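Local coordinates for protein AAR187Cp (Eremothecium gossypii, PDB 3ZIL) that probably regulates the establishment of sister-chromatid cohesion by acting on cohesin during the cell cycle, this chain being its helical Wap1 domain, at residues A[71-75]-A[87-91]; A[191-195]-A[229-234]; A[207-212]-A[240-244]; A[296-302]-A[332-337]; A[304-308]-A[326-330]. All coordinates share one frame; numbering follows the deposited sequence.

Five contacts between helices run in series along the elongated all-helical Wap1 domain, apart from two closely linked pairs. Interaction 1 stands by itself near the N-terminal part, its centre about 54 Å from those of interactions 4 and 5. Interactions 2 and 3 alternate along the chain and touch, Tyr-207 and Phe-211 packing on residues of interaction 2. Interaction 5 is nested inside the loop closed by interaction 4, and both use helix 321-336. Chemistry differs with place: interaction 5, buried, has no hydrogen bonds between its segments and is held by aromatic and aliphatic packing, with two ring stacks; interactions 1, 2 and 3, also buried, bring polar side chains to helix ends; interaction 4, partly buried, relies on small residues.

Interaction 1 of 5, residues A[71-75]-A[87-91]; sequences WCFQG and QCFIA
Cys-72 and Gln-87 make the closest backbone approach, 6.6 Å between their CA atoms, where helix 54-72 gives out and Phe-73 leaves helical geometry as the chain turns toward Gly-75. Across from this turn lies helix 81-93, and the amide of Gln-87 enters the turn. Its NE2 gives one N-H to Cys-72 O at 2.8 Å and the other to Gly-75 O, also at 2.8 Å, with N-H...O angles of 162° and 150°. Both acceptors lie close to the amide plane of Gln-87, so the pair of bonds fixes the rotation of that group. Here a side chain of the next helix in the chain binds carbonyls at the C-terminal end of helix 54-72; Arg-39 of helix 36-52 donates to the same two carbonyls. With CG beside the backbone N, the Phe-73 ring reaches over to helix 81-93, where CZ lies 3.3 Å from Gln-87 O, the oxygen at the ring edge. The ring plane is only 10° from that of the Gln-87 amide, and the two side chains run past each other in opposite senses, CE1 of Phe-73 3.5 Å from CB of Gln-87. One turn further on, Ile-90 CG2 meets Phe-73 CE2 at 3.8 Å and Cys-72 SG at 3.9 Å, while Ala-91 CB approaches Phe-73 CZ.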
# COMPACT_ATOMS: atom_id res chain seq x y z
N TRP A 71 -30.08 -10.22 0.41
CA TRP A 71 -30.94 -9.05 0.55
C TRP A 71 -30.12 -7.78 0.64
O TRP A 71 -30.36 -6.85 -0.17
CB TRP A 71 -31.93 -9.17 1.75
CG TRP A 71 -32.87 -7.99 1.80
CD1 TRP A 71 -34.07 -7.84 1.13
CD2 TRP A 71 -32.65 -6.71 2.49
NE1 TRP A 71 -34.65 -6.61 1.42
CE2 TRP A 71 -33.84 -5.90 2.24
CE3 TRP A 71 -31.64 -6.22 3.35
CZ2 TRP A 71 -33.98 -4.61 2.75
CZ3 TRP A 71 -31.79 -4.93 3.86
CH2 TRP A 71 -32.93 -4.14 3.57
N CYS A 72 -29.10 -7.71 1.52
CA CYS A 72 -28.31 -6.49 1.63
C CYS A 72 -27.60 -6.16 0.31
O CYS A 72 -27.46 -5.00 -0.05
CB CYS A 72 -27.26 -6.52 2.77
SG CYS A 72 -28.04 -6.69 4.43
N PHE A 73 -27.12 -7.16 -0.41
CA PHE A 73 -26.18 -6.86 -1.54
C PHE A 73 -26.83 -7.10 -2.85
O PHE A 73 -26.16 -7.20 -3.85
CB PHE A 73 -24.85 -7.61 -1.41
CG PHE A 73 -24.09 -7.21 -0.18
CD1 PHE A 73 -23.45 -5.99 -0.12
CD2 PHE A 73 -24.10 -8.01 0.98
CE1 PHE A 73 -22.75 -5.60 1.04
CE2 PHE A 73 -23.43 -7.63 2.13
CZ PHE A 73 -22.78 -6.40 2.17
N GLN A 74 -28.16 -7.14 -2.86
CA GLN A 74 -28.90 -7.40 -4.14
C GLN A 74 -28.61 -6.28 -5.18
O GLN A 74 -28.46 -6.54 -6.38
CB GLN A 74 -30.43 -7.54 -3.88
CG GLN A 74 -31.13 -8.18 -5.08
CD GLN A 74 -32.65 -8.19 -4.98
OE1 GLN A 74 -33.23 -7.68 -4.00
NE2 GLN A 74 -33.31 -8.80 -5.97
N GLY A 75 -28.58 -5.06 -4.71
CA GLY A 75 -28.19 -3.91 -5.52
C GLY A 75 -27.05 -3.20 -4.79
O GLY A 75 -27.07 -3.03 -3.54
N GLN A 87 -23.97 -0.98 3.82
CA GLN A 87 -23.59 -2.24 3.27
C GLN A 87 -22.19 -2.56 3.72
O GLN A 87 -21.92 -3.74 3.93
CB GLN A 87 -23.63 -2.27 1.72
CG GLN A 87 -25.08 -2.24 1.22
CD GLN A 87 -25.18 -1.98 -0.27
OE1 GLN A 87 -24.69 -0.97 -0.76
NE2 GLN A 87 -25.92 -2.84 -0.97
N CYS A 88 -21.31 -1.57 3.80
CA CYS A 88 -19.93 -1.86 4.33
C CYS A 88 -19.99 -2.35 5.83
O CYS A 88 -19.28 -3.26 6.19
CB CYS A 88 -19.06 -0.62 4.29
SG CYS A 88 -18.60 0.00 2.66
N PHE A 89 -20.82 -1.73 6.69
CA PHE A 89 -21.06 -2.24 8.05
C PHE A 89 -21.54 -3.74 8.10
O PHE A 89 -20.95 -4.54 8.80
CB PHE A 89 -22.00 -1.30 8.85
CG PHE A 89 -22.48 -1.89 10.13
CD1 PHE A 89 -21.63 -1.98 11.25
CD2 PHE A 89 -23.75 -2.45 10.21
CE1 PHE A 89 -22.07 -2.55 12.43
CE2 PHE A 89 -24.18 -3.06 11.39
CZ PHE A 89 -23.33 -3.11 12.50
N ILE A 90 -22.55 -4.11 7.28
CA ILE A 90 -23.00 -5.46 7.16
C ILE A 90 -21.84 -6.41 6.81
O ILE A 90 -21.67 -7.48 7.47
CB ILE A 90 -24.14 -5.56 6.11
CG1 ILE A 90 -25.34 -4.79 6.63
CG2 ILE A 90 -24.41 -7.03 5.72
CD1 ILE A 90 -25.81 -5.30 7.98
N ALA A 91 -21.07 -6.09 5.78
CA ALA A 91 -19.96 -6.97 5.39
C ALA A 91 -19.00 -7.15 6.56
O ALA A 91 -18.52 -8.25 6.82
CB ALA A 91 -19.18 -6.39 4.22

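Interaction 2 of 5, residues A[191-195]-A[229-234]; sequences LENNI and KCLIKL
Lys-233 leaves its helix with CG anti to the backbone N (chi1 -152°) and stays extended to its tip, which carries NZ across to the C-terminal end of helix 185-193; Glu-192, also with CG opposite its N (chi1 -166°), crosses it at about a right angle. NZ of Lys-233 donates to Glu-192 O at 3.0 Å and, weakly, to Ile-195 O at 3.3 Å. It comes to Glu-192 O from above the carbonyl plane, 40° out of it, while Ile-195 N reaches that oxygen from the opposite face, so two donors grip one carbonyl at the helix end. The carboxylate of Glu-192 is joined to the ammonium through a water that accepts from Lys-233 NZ at 2.8 Å and donates to Glu-192 OE2. The aliphatic part of the lysine is also used, CD lying 3.8 Å from Glu-192 CG and CB 3.8 Å from Ile-195 CD1. A methionine in place of Lys-233 would probably keep some of that packing but leave Glu-192 O without its lysine donor and the water without its ammonium partner. Deeper in, Ile-195 CD1 touches Leu-234 CD2 at 3.6 Å, and Leu-191 CD2 meets Cys-230 SG. Around this contact, helix 168-178 covers Leu-191, helix 201-215 packs on Cys-230 and Leu-234, and helix 272-289 lies against Lys-229.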
# COMPACT_ATOMS: atom_id res chain seq x y z
N LEU A 191 -2.72 -0.96 -2.82
CA LEU A 191 -1.96 -0.58 -4.00
C LEU A 191 -0.85 -1.63 -4.26
O LEU A 191 -0.76 -2.20 -5.35
CB LEU A 191 -1.39 0.83 -3.83
CG LEU A 191 -0.82 1.55 -5.12
CD1 LEU A 191 -0.63 3.05 -4.76
CD2 LEU A 191 0.47 0.88 -5.66
N GLU A 192 -0.04 -1.92 -3.25
CA GLU A 192 1.07 -2.85 -3.34
C GLU A 192 0.60 -4.25 -3.73
O GLU A 192 1.12 -4.86 -4.62
CB GLU A 192 1.79 -2.90 -2.00
CG GLU A 192 3.15 -3.55 -1.96
CD GLU A 192 3.60 -3.88 -0.55
OE1 GLU A 192 3.40 -3.14 0.39
OE2 GLU A 192 4.18 -4.91 -0.41
N ASN A 193 -0.44 -4.70 -3.06
CA ASN A 193 -0.99 -6.01 -3.37
C ASN A 193 -1.74 -6.13 -4.69
O ASN A 193 -2.11 -7.22 -5.03
CB ASN A 193 -1.78 -6.61 -2.20
CG ASN A 193 -0.88 -6.83 -1.00
OD1 ASN A 193 -1.18 -6.44 0.12
ND2 ASN A 193 0.27 -7.34 -1.25
N ASN A 194 -1.91 -5.04 -5.45
CA ASN A 194 -2.59 -5.14 -6.71
C ASN A 194 -1.60 -4.92 -7.88
O ASN A 194 -2.00 -4.73 -9.01
CB ASN A 194 -3.74 -4.14 -6.76
CG ASN A 194 -5.02 -4.70 -6.15
OD1 ASN A 194 -5.82 -5.24 -6.89
ND2 ASN A 194 -5.20 -4.62 -4.80
N ILE A 195 -0.30 -4.93 -7.56
CA ILE A 195 0.76 -4.92 -8.54
C ILE A 195 1.09 -6.42 -8.80
O ILE A 195 1.46 -7.12 -7.87
CB ILE A 195 2.02 -4.22 -7.96
CG1 ILE A 195 1.75 -2.72 -7.76
CG2 ILE A 195 3.24 -4.46 -8.85
CD1 ILE A 195 2.91 -2.04 -7.04
N LYS A 229 7.33 1.22 0.00
CA LYS A 229 7.13 -0.12 -0.51
C LYS A 229 6.38 -0.12 -1.82
O LYS A 229 6.74 -0.90 -2.72
CB LYS A 229 6.40 -1.03 0.48
CG LYS A 229 7.27 -1.30 1.73
CD LYS A 229 6.40 -1.99 2.80
CE LYS A 229 7.05 -1.94 4.18
NZ LYS A 229 6.75 -3.16 4.99
N CYS A 230 5.36 0.75 -1.96
CA CYS A 230 4.77 0.82 -3.29
C CYS A 230 5.81 1.21 -4.33
O CYS A 230 5.84 0.59 -5.42
CB CYS A 230 3.59 1.79 -3.33
SG CYS A 230 2.27 1.24 -2.18
N LEU A 231 6.62 2.23 -4.03
CA LEU A 231 7.59 2.76 -5.00
C LEU A 231 8.61 1.67 -5.37
O LEU A 231 8.99 1.49 -6.57
CB LEU A 231 8.31 4.02 -4.52
CG LEU A 231 7.54 5.33 -4.52
CD1 LEU A 231 8.12 6.38 -3.58
CD2 LEU A 231 7.31 5.91 -5.97
N ILE A 232 9.04 0.92 -4.37
CA ILE A 232 9.99 -0.18 -4.65
C ILE A 232 9.30 -1.23 -5.61
O ILE A 232 9.82 -1.53 -6.72
CB ILE A 232 10.42 -0.87 -3.34
CG1 ILE A 232 11.35 0.04 -2.56
CG2 ILE A 232 10.98 -2.24 -3.64
CD1 ILE A 232 11.56 -0.41 -1.14
N LYS A 233 8.14 -1.71 -5.19
CA LYS A 233 7.39 -2.63 -5.97
C LYS A 233 7.11 -2.16 -7.37
O LYS A 233 7.22 -2.94 -8.26
CB LYS A 233 6.11 -3.12 -5.29
CG LYS A 233 5.72 -4.52 -5.76
CD LYS A 233 4.84 -5.34 -4.85
CE LYS A 233 4.26 -6.55 -5.55
NZ LYS A 233 3.03 -7.13 -4.97
N LEU A 234 6.78 -0.90 -7.56
CA LEU A 234 6.52 -0.42 -8.93
C LEU A 234 7.84 -0.38 -9.73
O LEU A 234 7.86 -0.73 -10.90
CB LEU A 234 5.85 0.95 -8.92
CG LEU A 234 4.44 1.12 -8.27
CD1 LEU A 234 4.15 2.56 -7.79
CD2 LEU A 234 3.46 0.64 -9.32
O HOH W 1 3.94 -7.33 -2.30

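Interaction 3 of 5, residues A[207-212]-A[240-244]; sequences YAQAFQ and VLELS
Val-240, Phe-211 and Ser-244 bury the most surface where helix 201-215 meets helix 238-243, whose nearest backbone approach is Ala-208 to Val-240, 4.9 Å between CA atoms. The two methyls of Val-240 divide the work. CG1, anti to the backbone N (chi1 171°), lies 3.7 Å from Phe-211 CB, and CG2 presses on Tyr-207 CB at 3.5 Å; the phenol of Tyr-207 leads away, its OH bonded to Val-196 N. Phe-211 points toward the other helix, and its CD2 and CE2 carbons both lie about 3.5 Å from Ser-244 CB. Ser-244 stands just beyond the helical residues 240-243. Its hydroxyl donates back to Val-240 O at 2.9 Å, with a C=O...OG angle of 162°, and receives the NE2 of Gln-212 at 3.0 Å. That second bond is nearly straight, 172° at the hydrogen, with OG in the amide plane. Replacing Gln-212 by an alanine would probably leave Ser-244 OG without this donor and remove the one hydrogen bond between the two segments. Alongside, Ala-208 CB fits against Leu-243 CD1 at 4.0 Å. Outside the pair, Leu-231 and Leu-248 also pack on Phe-211. The chemistry thus runs inward from the amide of the partly exposed Gln-212: one hydroxyl, as both acceptor and donor, couples the amide to a carbonyl of the other helix, and beneath it the contact is apolar.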
# COMPACT_ATOMS: atom_id res chain seq x y z
N TYR A 207 1.00 1.06 -13.95
CA TYR A 207 2.14 1.15 -13.02
C TYR A 207 2.98 2.44 -13.23
O TYR A 207 3.33 3.09 -12.25
CB TYR A 207 3.03 -0.11 -12.91
CG TYR A 207 2.29 -1.38 -12.61
CD1 TYR A 207 0.93 -1.38 -12.20
CD2 TYR A 207 2.91 -2.62 -12.77
CE1 TYR A 207 0.26 -2.59 -11.97
CE2 TYR A 207 2.21 -3.83 -12.57
CZ TYR A 207 0.90 -3.81 -12.16
OH TYR A 207 0.21 -5.02 -11.93
N ALA A 208 3.27 2.78 -14.49
CA ALA A 208 3.88 4.05 -14.84
C ALA A 208 3.15 5.26 -14.25
O ALA A 208 3.79 6.07 -13.57
CB ALA A 208 4.13 4.19 -16.35
N GLN A 209 1.81 5.34 -14.49
CA GLN A 209 0.98 6.39 -13.91
C GLN A 209 1.08 6.52 -12.45
O GLN A 209 1.27 7.65 -11.92
CB GLN A 209 -0.54 6.17 -14.24
CG GLN A 209 -0.78 6.17 -15.73
CD GLN A 209 -2.21 5.88 -16.09
OE1 GLN A 209 -3.14 6.34 -15.41
NE2 GLN A 209 -2.41 5.05 -17.13
N ALA A 210 0.91 5.38 -11.75
CA ALA A 210 0.94 5.36 -10.31
C ALA A 210 2.33 5.80 -9.81
O ALA A 210 2.46 6.53 -8.80
CB ALA A 210 0.63 3.91 -9.79
N PHE A 211 3.38 5.28 -10.44
CA PHE A 211 4.71 5.67 -10.00
C PHE A 211 4.93 7.22 -10.16
O PHE A 211 5.37 7.92 -9.26
CB PHE A 211 5.77 4.91 -10.81
CG PHE A 211 7.17 5.42 -10.59
CD1 PHE A 211 7.89 5.08 -9.47
CD2 PHE A 211 7.75 6.34 -11.54
CE1 PHE A 211 9.18 5.58 -9.27
CE2 PHE A 211 9.05 6.82 -11.34
CZ PHE A 211 9.75 6.47 -10.20
N GLN A 212 4.51 7.76 -11.29
CA GLN A 212 4.66 9.22 -11.47
C GLN A 212 3.84 9.96 -10.42
O GLN A 212 4.24 11.04 -9.94
CB GLN A 212 4.23 9.56 -12.87
CG GLN A 212 5.19 8.90 -13.87
CD GLN A 212 4.74 8.98 -15.31
OE1 GLN A 212 3.83 9.77 -15.65
NE2 GLN A 212 5.33 8.11 -16.19
N VAL A 240 8.64 0.51 -16.18
CA VAL A 240 8.14 1.66 -15.38
C VAL A 240 9.18 2.75 -15.22
O VAL A 240 8.88 3.93 -15.28
CB VAL A 240 7.64 1.23 -13.94
CG1 VAL A 240 7.35 2.44 -13.10
CG2 VAL A 240 6.37 0.34 -14.01
N LEU A 241 10.44 2.36 -15.01
CA LEU A 241 11.51 3.35 -14.93
C LEU A 241 11.74 4.08 -16.30
O LEU A 241 11.89 5.33 -16.36
CB LEU A 241 12.82 2.61 -14.44
CG LEU A 241 12.71 2.01 -12.99
CD1 LEU A 241 14.05 1.29 -12.64
CD2 LEU A 241 12.53 3.20 -12.04
N GLU A 242 11.74 3.33 -17.41
CA GLU A 242 11.86 3.95 -18.76
C GLU A 242 10.74 4.90 -19.13
O GLU A 242 10.96 6.09 -19.63
CB GLU A 242 11.87 2.83 -19.79
CG GLU A 242 13.20 2.15 -19.70
CD GLU A 242 13.27 0.89 -20.53
OE1 GLU A 242 12.37 0.65 -21.37
OE2 GLU A 242 14.25 0.14 -20.33
N LEU A 243 9.54 4.45 -18.88
CA LEU A 243 8.39 5.35 -19.14
C LEU A 243 8.37 6.62 -18.25
O LEU A 243 7.69 7.62 -18.57
CB LEU A 243 7.04 4.59 -19.06
CG LEU A 243 6.79 3.48 -20.11
CD1 LEU A 243 5.64 2.58 -19.66
CD2 LEU A 243 6.51 4.08 -21.52
N SER A 244 9.10 6.59 -17.14
CA SER A 244 9.08 7.72 -16.18
C SER A 244 10.46 8.36 -16.00
O SER A 244 10.71 9.04 -14.96
CB SER A 244 8.62 7.16 -14.82
OG SER A 244 7.43 6.39 -15.01

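Interaction 4 of 5, residues A[296-302]-A[332-337]; sequences ASTEELT and YSAGAA
Ser-333 overlaps Leu-301, its CB 3.7 Å from Leu-301 CG, and turns its hydroxyl to Ala-296 O. With OG anti to the backbone N (chi1 179°), the serine makes a weak hydrogen bond to that carbonyl at 3.3 Å. The same oxygen is also met by a CA-H...O contact from Ser-333 CA at 3.4 Å. Here the backbones come close, Ala-296 and Ser-333 having CA atoms 4.9 Å apart, and Ser-297 and Ala-337 4.6 Å, an approach the small side chains permit. Ala-296 CB rests on Ala-336 CB at 3.6 Å, and Ser-297 CB packs beside the backbone of Ala-336, its OG being bonded back to Thr-294 O. Thr-302 adds a methyl: CG2 touches Ala-337 CB at 3.7 Å, while OG1, lying between N and the carbonyl carbon (chi1 77°), donates to Glu-299 O at 2.6 Å on a lone pair. The contact joins the turn after helix 293-296 and the short, weakly bonded helix 299-302 to the C-terminal end of helix 321-336, with helix 272-289 behind Ala-296 and Leu-301. The one direct polar tie being weak, closeness of small apolar groups probably contributes more to this junction than hydrogen bonding.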
# COMPACT_ATOMS: atom_id res chain seq x y z
N ALA A 296 21.72 7.31 -11.68
CA ALA A 296 22.87 6.94 -10.79
C ALA A 296 23.92 8.08 -10.64
O ALA A 296 24.59 8.24 -9.59
CB ALA A 296 23.50 5.61 -11.23
N SER A 297 24.03 8.93 -11.66
CA SER A 297 25.01 10.01 -11.62
C SER A 297 24.47 11.32 -11.14
O SER A 297 25.20 12.33 -11.15
CB SER A 297 25.68 10.18 -13.01
OG SER A 297 24.70 10.31 -14.01
N THR A 298 23.19 11.35 -10.73
CA THR A 298 22.62 12.55 -10.11
C THR A 298 23.62 13.06 -9.07
O THR A 298 24.08 12.29 -8.24
CB THR A 298 21.23 12.22 -9.48
OG1 THR A 298 20.40 11.67 -10.50
CG2 THR A 298 20.57 13.41 -8.92
N GLU A 299 23.97 14.35 -9.14
CA GLU A 299 24.98 14.94 -8.23
C GLU A 299 24.80 14.71 -6.72
O GLU A 299 25.78 14.41 -6.06
CB GLU A 299 25.21 16.43 -8.53
CG GLU A 299 24.86 17.36 -7.38
CD GLU A 299 25.03 18.83 -7.71
OE1 GLU A 299 25.84 19.17 -8.62
OE2 GLU A 299 24.35 19.65 -7.06
N GLU A 300 23.60 14.84 -6.15
CA GLU A 300 23.48 14.63 -4.67
C GLU A 300 23.78 13.20 -4.23
O GLU A 300 24.08 12.98 -3.07
CB GLU A 300 22.10 15.03 -4.04
CG GLU A 300 21.89 16.52 -3.81
CD GLU A 300 21.22 17.18 -5.01
OE1 GLU A 300 21.48 16.80 -6.18
OE2 GLU A 300 20.38 18.08 -4.77
N LEU A 301 23.64 12.22 -5.13
CA LEU A 301 23.89 10.85 -4.73
C LEU A 301 25.41 10.68 -4.57
O LEU A 301 25.88 9.88 -3.74
CB LEU A 301 23.26 9.85 -5.73
CG LEU A 301 23.28 8.36 -5.38
CD1 LEU A 301 22.65 8.07 -4.04
CD2 LEU A 301 22.61 7.58 -6.51
N THR A 302 26.17 11.47 -5.33
CA THR A 302 27.62 11.42 -5.22
C THR A 302 28.11 12.04 -3.90
O THR A 302 29.25 11.81 -3.50
CB THR A 302 28.33 12.08 -6.39
OG1 THR A 302 28.26 13.50 -6.21
CG2 THR A 302 27.73 11.69 -7.74
N TYR A 332 27.32 2.03 -7.29
CA TYR A 332 26.57 2.42 -8.51
C TYR A 332 26.70 3.91 -8.80
O TYR A 332 26.93 4.33 -9.97
CB TYR A 332 25.06 1.99 -8.42
CG TYR A 332 24.84 0.53 -8.86
CD1 TYR A 332 24.82 0.20 -10.18
CD2 TYR A 332 24.66 -0.50 -7.93
CE1 TYR A 332 24.67 -1.08 -10.61
CE2 TYR A 332 24.45 -1.79 -8.36
CZ TYR A 332 24.44 -2.07 -9.72
OH TYR A 332 24.28 -3.36 -10.21
N SER A 333 26.65 4.72 -7.75
CA SER A 333 26.76 6.16 -7.94
C SER A 333 28.18 6.56 -8.46
O SER A 333 28.34 7.18 -9.55
CB SER A 333 26.43 6.88 -6.65
OG SER A 333 26.58 8.25 -6.90
N ALA A 334 29.18 6.20 -7.67
CA ALA A 334 30.56 6.33 -8.08
C ALA A 334 30.81 5.92 -9.54
O ALA A 334 31.38 6.70 -10.29
CB ALA A 334 31.47 5.57 -7.12
N GLY A 335 30.40 4.72 -9.93
CA GLY A 335 30.64 4.23 -11.28
C GLY A 335 30.04 5.12 -12.34
O GLY A 335 30.72 5.49 -13.30
N ALA A 336 28.77 5.52 -12.17
CA ALA A 336 28.08 6.35 -13.18
C ALA A 336 28.65 7.78 -13.30
O ALA A 336 28.67 8.34 -14.41
CB ALA A 336 26.56 6.41 -12.91
N ALA A 337 29.05 8.39 -12.17
CA ALA A 337 29.59 9.76 -12.17
C ALA A 337 31.07 9.79 -12.62
O ALA A 337 31.67 10.86 -12.70
CB ALA A 337 29.43 10.40 -10.80

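Interaction 5 of 5, residues A[304-308]-A[326-330]; sequences FGAVF and FLLVY
Phe-304 and Phe-326 form an offset stack, ring centroids 4.5 Å apart and planes at 27°, with Phe-326 CE1 above one face of Phe-304, displaced toward the rim, 3.4 Å from Phe-304 CD2. A second offset stack pairs Phe-308 with Tyr-330, centroids 4.9 Å apart and planes at 24°. It is backed by a CH-pi contact, since Phe-308 CB stands over the face of the Tyr-330 ring, 4.0 Å from its centroid. Val-307 fills in beside the first stack, its CB 3.5 Å from Phe-326 CZ, and Leu-327 CD2 meets the edge of Phe-308 near the ring plane, at CD1. Tyr-330 also meets the backbone at the start of helix 304-313, its CE1 3.6 Å from Gly-305 N, and its CD1 touches Phe-304 CB.

The torsions sort the rings. Phe-308, Phe-326 and Tyr-330 all carry CG anti to the backbone N, and their ring ends reach the other helix, whereas Phe-304 has CG beside its own N and swings toward Phe-326. Further out, Phe-304 is covered by Leu-282 and Leu-285 of helix 272-289 and by Val-259 of helix 248-261, while helix 343-360 contributes Phe-348 against Phe-308. The axes of the two segments approach to 10.5 Å, a spacing consistent with rings filling the space between them. The arrangement is one of consecutive helices, steeply crossed with 132° between their N-to-C directions, packed around an aromatic core in the all-helical Wap1 domain.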
# COMPACT_ATOMS: atom_id res chain seq x y z
N PHE A 304 27.16 10.94 -1.33
CA PHE A 304 27.34 9.72 -0.53
C PHE A 304 28.88 9.49 -0.41
O PHE A 304 29.34 8.74 0.49
CB PHE A 304 26.71 8.48 -1.21
CG PHE A 304 25.20 8.25 -0.95
CD1 PHE A 304 24.37 9.25 -0.51
CD2 PHE A 304 24.64 6.97 -1.24
CE1 PHE A 304 23.00 8.99 -0.32
CE2 PHE A 304 23.29 6.70 -1.02
CZ PHE A 304 22.46 7.72 -0.57
N GLY A 305 29.66 10.13 -1.30
CA GLY A 305 31.16 10.14 -1.19
C GLY A 305 31.68 10.36 0.23
O GLY A 305 32.54 9.60 0.73
N ALA A 306 31.13 11.38 0.89
CA ALA A 306 31.52 11.78 2.26
C ALA A 306 31.42 10.61 3.20
O ALA A 306 32.37 10.24 3.89
CB ALA A 306 30.65 12.93 2.78
N VAL A 307 30.25 10.01 3.22
CA VAL A 307 29.97 8.91 4.14
C VAL A 307 30.86 7.69 3.90
O VAL A 307 31.39 7.09 4.83
CB VAL A 307 28.47 8.51 4.04
CG1 VAL A 307 28.02 7.85 5.34
CG2 VAL A 307 27.61 9.75 3.67
N PHE A 308 31.05 7.31 2.64
CA PHE A 308 31.89 6.18 2.34
C PHE A 308 33.31 6.46 2.86
O PHE A 308 33.96 5.56 3.34
CB PHE A 308 31.94 5.96 0.83
CG PHE A 308 33.05 5.10 0.39
CD1 PHE A 308 32.92 3.72 0.43
CD2 PHE A 308 34.25 5.66 -0.09
CE1 PHE A 308 33.96 2.89 -0.00
CE2 PHE A 308 35.29 4.85 -0.51
CZ PHE A 308 35.13 3.45 -0.48
N PHE A 326 24.20 0.52 1.73
CA PHE A 326 24.65 1.86 1.39
C PHE A 326 25.83 1.79 0.43
O PHE A 326 25.93 2.60 -0.49
CB PHE A 326 25.03 2.64 2.67
CG PHE A 326 25.58 4.00 2.39
CD1 PHE A 326 24.75 5.07 2.29
CD2 PHE A 326 26.94 4.19 2.20
CE1 PHE A 326 25.25 6.34 2.00
CE2 PHE A 326 27.45 5.43 1.86
CZ PHE A 326 26.60 6.52 1.79
N LEU A 327 26.76 0.86 0.69
CA LEU A 327 27.99 0.78 -0.10
C LEU A 327 27.69 0.30 -1.53
O LEU A 327 28.33 0.72 -2.48
CB LEU A 327 28.94 -0.23 0.56
CG LEU A 327 29.55 0.23 1.88
CD1 LEU A 327 30.50 -0.82 2.50
CD2 LEU A 327 30.29 1.54 1.75
N LEU A 328 26.75 -0.64 -1.64
CA LEU A 328 26.32 -1.10 -2.95
C LEU A 328 25.72 0.07 -3.73
O LEU A 328 26.04 0.25 -4.92
CB LEU A 328 25.31 -2.27 -2.80
CG LEU A 328 24.61 -2.76 -4.07
CD1 LEU A 328 25.60 -3.14 -5.15
CD2 LEU A 328 23.69 -3.94 -3.74
N VAL A 329 24.85 0.85 -3.08
CA VAL A 329 24.18 1.91 -3.80
C VAL A 329 25.27 2.94 -4.19
O VAL A 329 25.33 3.40 -5.34
CB VAL A 329 23.04 2.56 -2.98
CG1 VAL A 329 22.67 3.93 -3.55
CG2 VAL A 329 21.81 1.60 -2.86
N TYR A 330 26.17 3.24 -3.25
CA TYR A 330 27.34 4.09 -3.52
C TYR A 330 28.22 3.62 -4.73
O TYR A 330 28.58 4.42 -5.58
CB TYR A 330 28.21 4.23 -2.26
CG TYR A 330 29.41 5.10 -2.58
CD1 TYR A 330 29.25 6.44 -2.97
CD2 TYR A 330 30.69 4.56 -2.55
CE1 TYR A 330 30.35 7.21 -3.31
CE2 TYR A 330 31.79 5.33 -2.88
CZ TYR A 330 31.61 6.64 -3.26
OH TYR A 330 32.72 7.38 -3.58